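Side-chain contacts in 3',5'-cyclic-nucleotide phosphodiesterase 1 (Saccharomyces cerevisiae, PDB 4OJV), which belongs to the class-II cyclic-nucleotide phosphodiesterases of the metallo-hydrolase clan and holds two zinc ions: residues T7-N12 with R48-Q53; Y18-F23 with H133-V138. All coordinates share one frame; numbering follows the deposited sequence.

Contact 1. Residues T7-N12 with R48-Q53; sequences TILGAN and REMLVQ
Leu9 and Met50 bring the two backbones closest, yet their CA atoms are still 8.9 Å apart. Residues 7-8 belong to strand 4-8, and the chain turns a corner at Leu9. There Leu9 and Gly10 together face Cys22, which makes a classic beta bulge. Residues 48-53 are the last part of helix 44-53. Met50 alone bridges the gap from the helix.

The CB of Met50 points toward the strand. Its CG is anti to the carbonyl carbon (chi1 -64°), and the chain then runs out extended until it bends at chi3 (65°). The bend carries the terminal methyl over to Thr7. Met50 CE lies 3.5 Å from Thr7 CG2. The two side chains run antiparallel alongside each other. Thr7 presents its methyl because CG2 is anti to the backbone N.

Leu9 meets the sulfur instead. Its CD2 branch is 3.7 Å from Met50 SD, and Leu9 lies crosswise to Met50. Met50 SD also lies 3.9 Å from Thr7 CG2, so the sulfur rests against two methyls. All of these contacts are apolar and buried.

Leu90 touches both Thr7 and Met50, and Leu94 of helix 92-96 also packs on Thr7. Arg48, Glu49 and Val52 pack on Phe68 of the second subunit. Within these segments a single helix residue, Met50, makes the contact with the strand and its bulge, as befits the layered alpha/beta architecture of the metallo-beta-lactamase-like fold.

Contact 2. Residues Y18-F23 with H133-V138; sequences YGTQCF and HISGLV. With ZN (zinc ion), chain E.
Gln21 lies beside the imidazole of His133, a zinc ligand. Gln21 passes His133 at a slant, with amide and ring planes 74° apart. Gln21 leaves its backbone in the direction of the histidine. Its CG is anti to the backbone N (chi1 -178°), and the chain stays extended beyond it. The whole side chain thus passes the CE1 and ND1 atoms of the ring. Gln21 CB is 3.7 Å from His133 CE1 and approaches the ring obliquely. At the far end Gln21 NE2 sits at the ring edge, in its plane, 3.8 Å from His133 ND1.

These two nitrogens share a partner, Asp39 OD2, to which each is hydrogen-bonded. Gln21 NE2 also bonds to Cys242 O. Asp39, in the second shell, holds His133 ND1 while the zinc ion holds His133 NE2, 2.1 Å from the metal, and together they fix the turn of the ring. Water 2 binds the same zinc at 2.0 Å, and Asp132, Asp244 and His326 are its other protein ligands. Asp132 and His133 close the HxHxDH metal-binding sequence of this superfamily.

A second link runs through water. Thr20 OG1 and Ser135 OG are 4.0 Å apart, and water 1 bridges them. Water 1 donates to Thr20 OG1 at 2.8 Å and hydrogen-bonds to Ser135 OG at 2.7 Å. Thr20 OG1 is also hydrogen-bonded to the backbone O of Asp132, itself a zinc ligand through its side chain.

Strand 22-27 begins at Cys22 and pairs with strand 35-38. Gln21 and Phe23 touch Thr325 of strand 321-325, in the other large sheet. Ile134 is the N-cap of helix 135-140, and Ile134 and Val138 pack on helix 159-169.

The centres of contacts 1 and 2 lie 11 Å apart. Their segments alternate along the chain, in the order 7-12, 18-23, 48-53, 133-138. Strands 4-8 and 22-27 follow each other in sequence and are antiparallel neighbours in the same eight-stranded sheet. The contacts also touch directly. Asn12 makes probable hydrogen bonds to Tyr18 and Gly19, and Ile8 packs on Phe23. Contact 1 joins this sheet to helix 44-53, while contact 2 joins the loop leading into strand 22-27 to a zinc site and the start of helix 135-140. Both contacts also touch the second subunit, contact 1 through helix 44-53 and contact 2 through the Tyr18-Gly19 loop and helix 135-140.

Contact 1. Residues T7-N12 with R48-Q53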
# COMPACT_ATOMS: atom_id res chain seq x y z
N THR A 7 -2.86 -10.13 15.89
CA THR A 7 -3.12 -10.45 14.49
C THR A 7 -2.04 -9.76 13.65
O THR A 7 -1.90 -8.54 13.68
CB THR A 7 -4.50 -9.95 14.03
OG1 THR A 7 -5.51 -10.33 14.98
CG2 THR A 7 -4.84 -10.56 12.68
N ILE A 8 -1.29 -10.56 12.89
CA ILE A 8 -0.25 -10.02 12.02
C ILE A 8 -0.89 -9.63 10.69
O ILE A 8 -1.17 -10.50 9.86
CB ILE A 8 0.89 -11.03 11.79
CG1 ILE A 8 1.38 -11.61 13.12
CG2 ILE A 8 2.01 -10.37 10.99
CD1 ILE A 8 2.07 -10.63 14.04
N LEU A 9 -1.17 -8.35 10.50
CA LEU A 9 -1.70 -7.90 9.21
C LEU A 9 -0.60 -7.71 8.19
O LEU A 9 -0.78 -8.01 7.01
CB LEU A 9 -2.53 -6.61 9.34
CG LEU A 9 -3.81 -6.72 10.16
CD1 LEU A 9 -4.61 -5.44 10.05
CD2 LEU A 9 -4.67 -7.92 9.76
N GLY A 10 0.54 -7.21 8.65
CA GLY A 10 1.66 -6.99 7.75
C GLY A 10 2.97 -7.07 8.49
O GLY A 10 3.12 -6.52 9.59
N ALA A 11 3.92 -7.80 7.91
CA ALA A 11 5.25 -7.95 8.50
C ALA A 11 6.34 -7.79 7.44
O ALA A 11 7.48 -8.16 7.67
CB ALA A 11 5.38 -9.29 9.21
N ASN A 12 5.98 -7.21 6.30
CA ASN A 12 6.90 -7.02 5.17
C ASN A 12 7.72 -5.75 5.37
O ASN A 12 7.16 -4.69 5.61
CB ASN A 12 6.03 -6.94 3.91
CG ASN A 12 6.79 -6.59 2.66
OD1 ASN A 12 8.00 -6.77 2.56
ND2 ASN A 12 6.07 -6.09 1.68
N ARG A 48 -9.83 -8.17 5.11
CA ARG A 48 -10.73 -8.81 4.14
C ARG A 48 -10.20 -10.17 3.68
O ARG A 48 -10.96 -11.14 3.60
CB ARG A 48 -10.94 -7.90 2.94
CG ARG A 48 -12.03 -8.38 2.00
CD ARG A 48 -12.29 -7.37 0.91
NE ARG A 48 -11.12 -7.21 0.06
CZ ARG A 48 -10.99 -6.31 -0.91
NH1 ARG A 48 -11.96 -5.44 -1.18
NH2 ARG A 48 -9.87 -6.27 -1.62
N GLU A 49 -8.90 -10.24 3.39
CA GLU A 49 -8.27 -11.49 2.97
C GLU A 49 -8.44 -12.57 4.03
O GLU A 49 -8.73 -13.72 3.72
CB GLU A 49 -6.78 -11.28 2.71
CG GLU A 49 -6.46 -10.60 1.39
CD GLU A 49 -7.02 -11.32 0.18
OE1 GLU A 49 -6.80 -12.55 0.05
OE2 GLU A 49 -7.67 -10.66 -0.64
N MET A 50 -8.26 -12.17 5.29
CA MET A 50 -8.33 -13.11 6.39
C MET A 50 -9.76 -13.58 6.61
O MET A 50 -9.96 -14.73 7.01
CB MET A 50 -7.72 -12.51 7.66
CG MET A 50 -6.23 -12.21 7.52
SD MET A 50 -5.47 -11.47 8.98
CE MET A 50 -5.66 -12.82 10.13
N LEU A 51 -10.73 -12.72 6.31
CA LEU A 51 -12.15 -13.09 6.36
C LEU A 51 -12.54 -14.10 5.26
O LEU A 51 -13.47 -14.88 5.45
CB LEU A 51 -13.06 -11.84 6.34
CG LEU A 51 -13.06 -10.95 7.61
CD1 LEU A 51 -13.59 -9.55 7.34
CD2 LEU A 51 -13.84 -11.59 8.75
N VAL A 52 -11.82 -14.09 4.14
CA VAL A 52 -12.08 -15.03 3.03
C VAL A 52 -11.32 -16.35 3.19
O VAL A 52 -11.90 -17.42 3.03
CB VAL A 52 -11.75 -14.42 1.65
CG1 VAL A 52 -12.03 -15.41 0.53
CG2 VAL A 52 -12.55 -13.15 1.43
N GLN A 53 -10.02 -16.25 3.49
CA GLN A 53 -9.15 -17.43 3.60
C GLN A 53 -9.55 -18.37 4.74
O GLN A 53 -9.30 -19.58 4.68
CB GLN A 53 -7.68 -17.02 3.72
CG GLN A 53 -7.08 -16.45 2.44
CD GLN A 53 -5.64 -16.01 2.61
OE1 GLN A 53 -5.26 -15.43 3.63
NE2 GLN A 53 -4.82 -16.28 1.59

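Contact 2. Residues Y18-F23 with H133-V138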
# COMPACT_ATOMS: atom_id res chain seq x y z
N TYR A 18 2.87 -4.15 -0.45
CA TYR A 18 1.69 -4.63 0.27
C TYR A 18 2.12 -5.43 1.50
O TYR A 18 3.18 -6.03 1.53
CB TYR A 18 0.79 -5.53 -0.60
CG TYR A 18 0.18 -4.96 -1.89
CD1 TYR A 18 0.44 -3.67 -2.32
CD2 TYR A 18 -0.64 -5.76 -2.68
CE1 TYR A 18 -0.11 -3.19 -3.51
CE2 TYR A 18 -1.18 -5.30 -3.87
CZ TYR A 18 -0.91 -4.01 -4.27
OH TYR A 18 -1.46 -3.55 -5.44
N GLY A 19 1.27 -5.44 2.52
CA GLY A 19 1.54 -6.20 3.72
C GLY A 19 2.64 -5.61 4.57
O GLY A 19 3.30 -6.33 5.28
N THR A 20 2.82 -4.29 4.51
CA THR A 20 3.82 -3.63 5.35
C THR A 20 3.30 -3.48 6.80
O THR A 20 2.16 -3.84 7.09
CB THR A 20 4.33 -2.31 4.74
OG1 THR A 20 3.24 -1.44 4.51
CG2 THR A 20 5.05 -2.56 3.41
N GLN A 21 4.16 -3.01 7.69
CA GLN A 21 4.00 -3.28 9.11
C GLN A 21 2.68 -2.83 9.73
O GLN A 21 2.34 -1.64 9.72
CB GLN A 21 5.15 -2.66 9.88
CG GLN A 21 5.08 -2.95 11.37
CD GLN A 21 6.43 -2.97 12.04
OE1 GLN A 21 7.30 -3.75 11.66
NE2 GLN A 21 6.60 -2.14 13.06
N CYS A 22 1.95 -3.78 10.31
CA CYS A 22 0.77 -3.48 11.12
C CYS A 22 0.38 -4.72 11.93
O CYS A 22 0.24 -5.82 11.36
CB CYS A 22 -0.42 -3.07 10.25
SG CYS A 22 -1.92 -2.71 11.21
N PHE A 23 0.20 -4.53 13.23
CA PHE A 23 -0.21 -5.62 14.13
C PHE A 23 -1.46 -5.19 14.87
O PHE A 23 -1.53 -4.06 15.36
CB PHE A 23 0.91 -5.93 15.12
CG PHE A 23 2.27 -6.03 14.48
CD1 PHE A 23 2.56 -7.03 13.55
CD2 PHE A 23 3.25 -5.10 14.78
CE1 PHE A 23 3.81 -7.09 12.95
CE2 PHE A 23 4.50 -5.16 14.19
CZ PHE A 23 4.78 -6.16 13.27
N HIS A 133 4.71 2.41 7.21
CA HIS A 133 4.09 2.23 8.52
C HIS A 133 2.80 2.99 8.66
O HIS A 133 2.16 2.90 9.70
CB HIS A 133 5.07 2.58 9.65
CG HIS A 133 6.27 1.67 9.66
ND1 HIS A 133 6.48 0.69 10.58
CD2 HIS A 133 7.30 1.58 8.75
CE1 HIS A 133 7.60 0.03 10.25
NE2 HIS A 133 8.09 0.56 9.13
N ILE A 134 2.39 3.69 7.60
CA ILE A 134 1.17 4.50 7.67
C ILE A 134 0.26 4.41 6.45
O ILE A 134 -0.82 4.98 6.46
CB ILE A 134 1.47 6.00 7.94
CG1 ILE A 134 2.28 6.59 6.78
CG2 ILE A 134 2.14 6.16 9.30
CD1 ILE A 134 2.37 8.10 6.77
N SER A 135 0.67 3.69 5.40
CA SER A 135 -0.08 3.71 4.14
C SER A 135 -1.51 3.18 4.27
O SER A 135 -2.43 3.76 3.68
CB SER A 135 0.69 2.94 3.07
OG SER A 135 0.95 1.63 3.48
N GLY A 136 -1.71 2.10 5.04
CA GLY A 136 -3.05 1.57 5.26
C GLY A 136 -3.89 2.47 6.15
O GLY A 136 -5.05 2.74 5.85
N LEU A 137 -3.30 2.95 7.24
CA LEU A 137 -3.97 3.93 8.08
C LEU A 137 -4.53 5.07 7.22
O LEU A 137 -5.69 5.46 7.37
CB LEU A 137 -2.97 4.49 9.11
CG LEU A 137 -3.31 5.82 9.78
CD1 LEU A 137 -4.54 5.74 10.66
CD2 LEU A 137 -2.11 6.34 10.56
N VAL A 138 -3.70 5.60 6.34
CA VAL A 138 -4.11 6.74 5.54
C VAL A 138 -5.18 6.37 4.51
O VAL A 138 -6.25 6.97 4.48
CB VAL A 138 -2.88 7.39 4.86
CG1 VAL A 138 -3.32 8.46 3.87
CG2 VAL A 138 -1.95 7.98 5.91
ZN ZN E . 9.77 0.17 7.88
O HOH W 1 3.13 0.47 2.49
O HOH W 2 10.13 2.11 7.46